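Local coordinates for protein aldehyde dehydrogenase 12 (PDB 6D97) that catalyses the NAD-dependent oxidation of L-glutamate gamma-semialdehyde, the last step of proline catabolism in plants, at residues S33-S38 with F130-Q135; H119-P124 with E232-L237. All coordinates share one frame; numbering follows the deposited sequence.

From the N terminus, the chain first passes through 33-38, in the loop before strand 43-49. It then reaches 119-124, at the end of helix 105-121. Next comes 130-135, on helix 124-137, where interaction 1 closes a loop of 91 residues. Interaction 2 starts within that loop and closes later, at 232-237 on helix 229-240. The two loops therefore cross. The centres of the two contacts lie about 14 Å apart, and the contacts touch. Phe130, in 130-135, packs on Leu121, Met234 and Leu237 of interaction 2. Leu133 also packs on Gln233. Together they join the N-terminal loop to helices 105-121, 124-137 and 229-240.

Interaction 1 of 2, residues S33-S38 with F130-Q135; sequences SPQEVS and FAKLIQ
The amide of Gln35 meets the aliphatic chain of Lys132 with its nitrogen rather than with a face. NE2 of Gln35 lies 4.1 Å from CD of Lys132, a loose contact. At the other end of the amide, OG of Ser33 donates to OE1 of Gln35 at 3.0 Å. This bond lies in the carbonyl plane, on a lone pair, so it helps to fix the rotation of the amide. The side chain of Gln35 folds back to get there. With chi1 at 43°, CG is flanked by the main-chain N and C, and a second bend at chi2 (-73°) turns the amide back toward Ser33.

Pro34 makes the closer contact. Its CB lies 3.6 Å from the backbone N of Leu133 and 3.7 Å from CB of Lys132. Its CG reaches CB of Leu133 at 4.0 Å. The proline ring and the leucine side chain cross at about a right angle. The charged end of Lys132 is held by a salt bridge to Asp128, on the same helix.

Within 33-38, the carbonyl O of Ser33 accepts from N of Glu36 and N of Val37. NH1 of Arg136, on helix 124-137, makes hydrogen bonds to the carbonyl oxygens of Pro34 and Val37. This is plain packing, away from the NAD site: a short turn with helical backbone angles, in the loop before strand 43-49, seats its proline on helix 124-137 of the aldehyde dehydrogenase fold.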
loop_
_atom_site.group_PDB
_atom_site.type_symbol
_atom_site.label_atom_id
_atom_site.label_comp_id
_atom_site.label_asym_id
_atom_site.label_seq_id
_atom_site.Cartn_x
_atom_site.Cartn_y
_atom_site.Cartn_z
ATOM N N SER A 33 -23.598 -36.312 -15.029
ATOM C CA SER A 33 -23.719 -35.803 -16.386
ATOM C C SER A 33 -24.820 -34.760 -16.399
ATOM O O SER A 33 -25.998 -35.116 -16.251
ATOM C CB SER A 33 -24.033 -36.931 -17.364
ATOM O OG SER A 33 -24.407 -36.422 -18.631
ATOM N N PRO A 34 -24.491 -33.474 -16.576
ATOM C CA PRO A 34 -25.506 -32.417 -16.404
ATOM C C PRO A 34 -26.714 -32.576 -17.297
ATOM O O PRO A 34 -27.829 -32.265 -16.872
ATOM C CB PRO A 34 -24.727 -31.136 -16.737
ATOM C CG PRO A 34 -23.309 -31.486 -16.433
ATOM C CD PRO A 34 -23.152 -32.923 -16.824
ATOM N N GLN A 35 -26.530 -33.054 -18.523
ATOM C CA GLN A 35 -27.645 -33.162 -19.451
ATOM C C GLN A 35 -28.423 -34.461 -19.280
ATOM O O GLN A 35 -29.578 -34.536 -19.717
ATOM C CB GLN A 35 -27.152 -33.009 -20.892
ATOM C CG GLN A 35 -25.863 -33.754 -21.226
ATOM C CD GLN A 35 -24.626 -33.115 -20.615
ATOM O OE1 GLN A 35 -23.951 -33.725 -19.788
ATOM N NE2 GLN A 35 -24.332 -31.882 -21.011
ATOM N N GLU A 36 -27.836 -35.469 -18.634
ATOM C CA GLU A 36 -28.483 -36.763 -18.450
ATOM C C GLU A 36 -29.366 -36.830 -17.208
ATOM O O GLU A 36 -30.364 -37.558 -17.212
ATOM C CB GLU A 36 -27.425 -37.865 -18.347
ATOM C CG GLU A 36 -27.565 -38.980 -19.377
ATOM C CD GLU A 36 -26.801 -38.698 -20.663
ATOM O OE1 GLU A 36 -27.156 -37.733 -21.375
ATOM O OE2 GLU A 36 -25.836 -39.438 -20.954
ATOM N N VAL A 37 -29.014 -36.090 -16.153
ATOM C CA VAL A 37 -29.625 -36.284 -14.843
ATOM C C VAL A 37 -31.111 -35.939 -14.888
ATOM O O VAL A 37 -31.514 -34.868 -15.361
ATOM C CB VAL A 37 -28.876 -35.473 -13.775
ATOM C CG1 VAL A 37 -28.765 -34.016 -14.179
ATOM C CG2 VAL A 37 -29.567 -35.638 -12.426
ATOM N N SER A 38 -31.937 -36.860 -14.398
ATOM C CA SER A 38 -33.386 -36.745 -14.507
ATOM C C SER A 38 -34.031 -37.588 -13.414
ATOM O O SER A 38 -33.349 -38.193 -12.587
ATOM C CB SER A 38 -33.862 -37.198 -15.891
ATOM O OG SER A 38 -33.530 -38.558 -16.102
ATOM N N PHE A 130 -19.766 -27.267 -16.230
ATOM C CA PHE A 130 -20.214 -26.510 -15.066
ATOM C C PHE A 130 -21.353 -25.561 -15.418
ATOM O O PHE A 130 -22.276 -25.373 -14.620
ATOM C CB PHE A 130 -19.040 -25.751 -14.450
ATOM C CG PHE A 130 -18.257 -26.564 -13.459
ATOM C CD1 PHE A 130 -18.797 -26.874 -12.220
ATOM C CD2 PHE A 130 -16.989 -27.029 -13.769
ATOM C CE1 PHE A 130 -18.086 -27.620 -11.305
ATOM C CE2 PHE A 130 -16.269 -27.772 -12.856
ATOM C CZ PHE A 130 -16.820 -28.071 -11.624
ATOM N N ALA A 131 -21.309 -24.954 -16.607
ATOM C CA ALA A 131 -22.403 -24.085 -17.026
ATOM C C ALA A 131 -23.712 -24.856 -17.121
ATOM O O ALA A 131 -24.758 -24.381 -16.667
ATOM C CB ALA A 131 -22.069 -23.428 -18.363
ATOM N N LYS A 132 -23.671 -26.057 -17.703
ATOM C CA LYS A 132 -24.881 -26.863 -17.822
ATOM C C LYS A 132 -25.363 -27.345 -16.463
ATOM O O LYS A 132 -26.567 -27.336 -16.193
ATOM C CB LYS A 132 -24.635 -28.053 -18.746
ATOM C CG LYS A 132 -25.287 -27.925 -20.107
ATOM C CD LYS A 132 -24.239 -27.807 -21.191
ATOM C CE LYS A 132 -24.869 -27.888 -22.572
ATOM N NZ LYS A 132 -23.937 -28.463 -23.580
ATOM N N LEU A 133 -24.443 -27.781 -15.600
ATOM C CA LEU A 133 -24.834 -28.239 -14.272
ATOM C C LEU A 133 -25.472 -27.115 -13.467
ATOM O O LEU A 133 -26.459 -27.337 -12.757
ATOM C CB LEU A 133 -23.625 -28.811 -13.535
ATOM C CG LEU A 133 -23.937 -29.613 -12.274
ATOM C CD1 LEU A 133 -24.945 -30.697 -12.563
ATOM C CD2 LEU A 133 -22.665 -30.222 -11.724
ATOM N N ILE A 134 -24.914 -25.905 -13.559
ATOM C CA ILE A 134 -25.504 -24.743 -12.895
ATOM C C ILE A 134 -26.932 -24.532 -13.379
ATOM O O ILE A 134 -27.854 -24.295 -12.587
ATOM C CB ILE A 134 -24.640 -23.491 -13.139
ATOM C CG1 ILE A 134 -23.348 -23.565 -12.325
ATOM C CG2 ILE A 134 -25.413 -22.219 -12.816
ATOM C CD1 ILE A 134 -22.343 -22.496 -12.701
ATOM N N GLN A 135 -27.130 -24.627 -14.697
ATOM C CA GLN A 135 -28.447 -24.419 -15.290
ATOM C C GLN A 135 -29.488 -25.382 -14.744
ATOM O O GLN A 135 -30.651 -25.004 -14.574
ATOM C CB GLN A 135 -28.370 -24.573 -16.807
ATOM C CG GLN A 135 -27.984 -23.334 -17.566
ATOM C CD GLN A 135 -28.183 -23.501 -19.056
ATOM O OE1 GLN A 135 -27.462 -24.250 -19.710
ATOM N NE2 GLN A 135 -29.171 -22.806 -19.600
#

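Interaction 2 of 2, residues H119-P124 with E232-L237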
loop_
_atom_site.group_PDB
_atom_site.type_symbol
_atom_site.label_atom_id
_atom_site.label_comp_id
_atom_site.label_asym_id
_atom_site.label_seq_id
_atom_site.Cartn_x
_atom_site.Cartn_y
_atom_site.Cartn_z
ATOM N N HIS A 119 -6.585 -23.823 -15.001
ATOM C CA HIS A 119 -6.404 -24.424 -16.318
ATOM C C HIS A 119 -7.494 -25.445 -16.606
ATOM O O HIS A 119 -7.936 -25.586 -17.754
ATOM C CB HIS A 119 -5.024 -25.072 -16.422
ATOM C CG HIS A 119 -4.737 -25.664 -17.767
ATOM N ND1 HIS A 119 -4.668 -27.023 -17.988
ATOM C CD2 HIS A 119 -4.508 -25.078 -18.967
ATOM C CE1 HIS A 119 -4.408 -27.249 -19.264
ATOM N NE2 HIS A 119 -4.305 -26.084 -19.879
ATOM N N MET A 120 -7.937 -26.168 -15.578
ATOM C CA MET A 120 -9.016 -27.130 -15.762
ATOM C C MET A 120 -10.329 -26.423 -16.066
ATOM O O MET A 120 -11.017 -26.762 -17.035
ATOM C CB MET A 120 -9.147 -28.012 -14.523
ATOM C CG MET A 120 -8.190 -29.181 -14.514
ATOM S SD MET A 120 -8.528 -30.359 -15.837
ATOM C CE MET A 120 -10.048 -31.107 -15.251
ATOM N N LEU A 121 -10.690 -25.428 -15.251
ATOM C CA LEU A 121 -11.917 -24.676 -15.486
ATOM C C LEU A 121 -11.923 -23.978 -16.840
ATOM O O LEU A 121 -13.000 -23.705 -17.375
ATOM C CB LEU A 121 -12.130 -23.641 -14.375
ATOM C CG LEU A 121 -12.979 -24.010 -13.155
ATOM C CD1 LEU A 121 -13.484 -22.750 -12.475
ATOM C CD2 LEU A 121 -14.140 -24.913 -13.538
ATOM N N GLY A 122 -10.750 -23.678 -17.401
ATOM C CA GLY A 122 -10.677 -23.013 -18.692
ATOM C C GLY A 122 -10.853 -23.918 -19.891
ATOM O O GLY A 122 -10.989 -23.423 -21.016
ATOM N N GLN A 123 -10.847 -25.229 -19.678
ATOM C CA GLN A 123 -11.072 -26.162 -20.772
ATOM C C GLN A 123 -12.512 -26.043 -21.253
ATOM O O GLN A 123 -13.438 -26.061 -20.429
ATOM C CB GLN A 123 -10.780 -27.596 -20.329
ATOM C CG GLN A 123 -9.339 -27.836 -19.937
ATOM C CD GLN A 123 -8.372 -27.470 -21.044
ATOM O OE1 GLN A 123 -8.297 -28.150 -22.068
ATOM N NE2 GLN A 123 -7.626 -26.389 -20.843
ATOM N N PRO A 124 -12.744 -25.907 -22.562
ATOM C CA PRO A 124 -14.122 -25.723 -23.049
ATOM C C PRO A 124 -15.098 -26.775 -22.555
ATOM O O PRO A 124 -16.236 -26.437 -22.212
ATOM C CB PRO A 124 -13.955 -25.775 -24.571
ATOM C CG PRO A 124 -12.572 -25.268 -24.803
ATOM C CD PRO A 124 -11.750 -25.761 -23.639
ATOM N N GLU A 232 -19.959 -29.627 -5.159
ATOM C CA GLU A 232 -19.489 -30.990 -4.948
ATOM C C GLU A 232 -18.596 -31.431 -6.100
ATOM O O GLU A 232 -17.510 -31.983 -5.886
ATOM C CB GLU A 232 -20.680 -31.936 -4.786
ATOM C CG GLU A 232 -20.351 -33.199 -4.010
ATOM C CD GLU A 232 -20.638 -34.464 -4.786
ATOM O OE1 GLU A 232 -21.338 -35.345 -4.248
ATOM O OE2 GLU A 232 -20.165 -34.578 -5.936
ATOM N N GLN A 233 -19.032 -31.171 -7.335
ATOM C CA GLN A 233 -18.195 -31.451 -8.499
ATOM C C GLN A 233 -16.945 -30.582 -8.500
ATOM O O GLN A 233 -15.859 -31.047 -8.862
ATOM C CB GLN A 233 -18.999 -31.239 -9.781
ATOM C CG GLN A 233 -20.246 -32.099 -9.867
ATOM C CD GLN A 233 -19.932 -33.580 -9.811
ATOM O OE1 GLN A 233 -19.215 -34.107 -10.660
ATOM N NE2 GLN A 233 -20.460 -34.258 -8.802
ATOM N N MET A 234 -17.076 -29.317 -8.094
ATOM C CA MET A 234 -15.913 -28.434 -8.059
ATOM C C MET A 234 -14.882 -28.922 -7.048
ATOM O O MET A 234 -13.672 -28.834 -7.291
ATOM C CB MET A 234 -16.351 -27.004 -7.743
ATOM C CG MET A 234 -15.221 -25.998 -7.807
ATOM S SD MET A 234 -14.541 -25.857 -9.468
ATOM C CE MET A 234 -12.900 -25.264 -9.081
ATOM N N ILE A 235 -15.340 -29.458 -5.914
ATOM C CA ILE A 235 -14.416 -29.956 -4.900
ATOM C C ILE A 235 -13.668 -31.183 -5.406
ATOM O O ILE A 235 -12.478 -31.363 -5.121
ATOM C CB ILE A 235 -15.169 -30.247 -3.591
ATOM C CG1 ILE A 235 -15.632 -28.938 -2.957
ATOM C CG2 ILE A 235 -14.279 -30.996 -2.622
ATOM C CD1 ILE A 235 -16.618 -29.127 -1.823
ATOM N N ARG A 236 -14.349 -32.043 -6.169
ATOM C CA ARG A 236 -13.676 -33.190 -6.773
ATOM C C ARG A 236 -12.583 -32.738 -7.729
ATOM O O ARG A 236 -11.484 -33.305 -7.742
ATOM C CB ARG A 236 -14.692 -34.075 -7.491
ATOM C CG ARG A 236 -15.739 -34.633 -6.556
ATOM C CD ARG A 236 -16.725 -35.560 -7.248
ATOM N NE ARG A 236 -17.682 -36.102 -6.286
ATOM C CZ ARG A 236 -17.491 -37.212 -5.582
ATOM N NH1 ARG A 236 -16.376 -37.915 -5.739
ATOM N NH2 ARG A 236 -18.415 -37.623 -4.719
ATOM N N LEU A 237 -12.867 -31.710 -8.531
ATOM C CA LEU A 237 -11.840 -31.117 -9.380
ATOM C C LEU A 237 -10.690 -30.577 -8.541
ATOM O O LEU A 237 -9.515 -30.810 -8.851
ATOM C CB LEU A 237 -12.459 -30.010 -10.242
ATOM C CG LEU A 237 -11.654 -29.176 -11.252
ATOM C CD1 LEU A 237 -12.635 -28.441 -12.166
ATOM C CD2 LEU A 237 -10.678 -28.173 -10.608
#
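Met234 meets Leu121, and Leu237, one helical turn on, meets both Leu121 and Met120. Ahead of them, Glu232 uses both carboxylate oxygens. OE1 takes the backbone N of Gln46, and OE2 takes NE of Arg236 at 2.9 Å, a salt bridge whose hydrogen bond is nearly straight (N-H...O 177°). OE2 is met from above the carboxylate plane, while it lies in the plane of the guanidinium. Met234 follows. Its CG is anti to the backbone N (chi1 -175°) and the chain then bends at chi2, which brings SD to 4.2 Å from CD2 of Leu121. The two side chains cross at about a right angle. Arg236 also makes a cation-pi contact with Trp53. Leu237 buries the largest surface of the contact. Its CD1 lies 4.1 Å from CD2 of Leu121, and its CD2 lies 4.2 Å from CB of Met120.

The contact is apolar throughout. It packs the end of helix 105-121 against helix 229-240, which follows strand 218-223 of the parallel sheet of the Rossmann fold. Helix 124-137 lies beside both segments. Helix 142-157 also covers Leu121, and strand 52-54 meets Glu232 and Ile235 through Trp53.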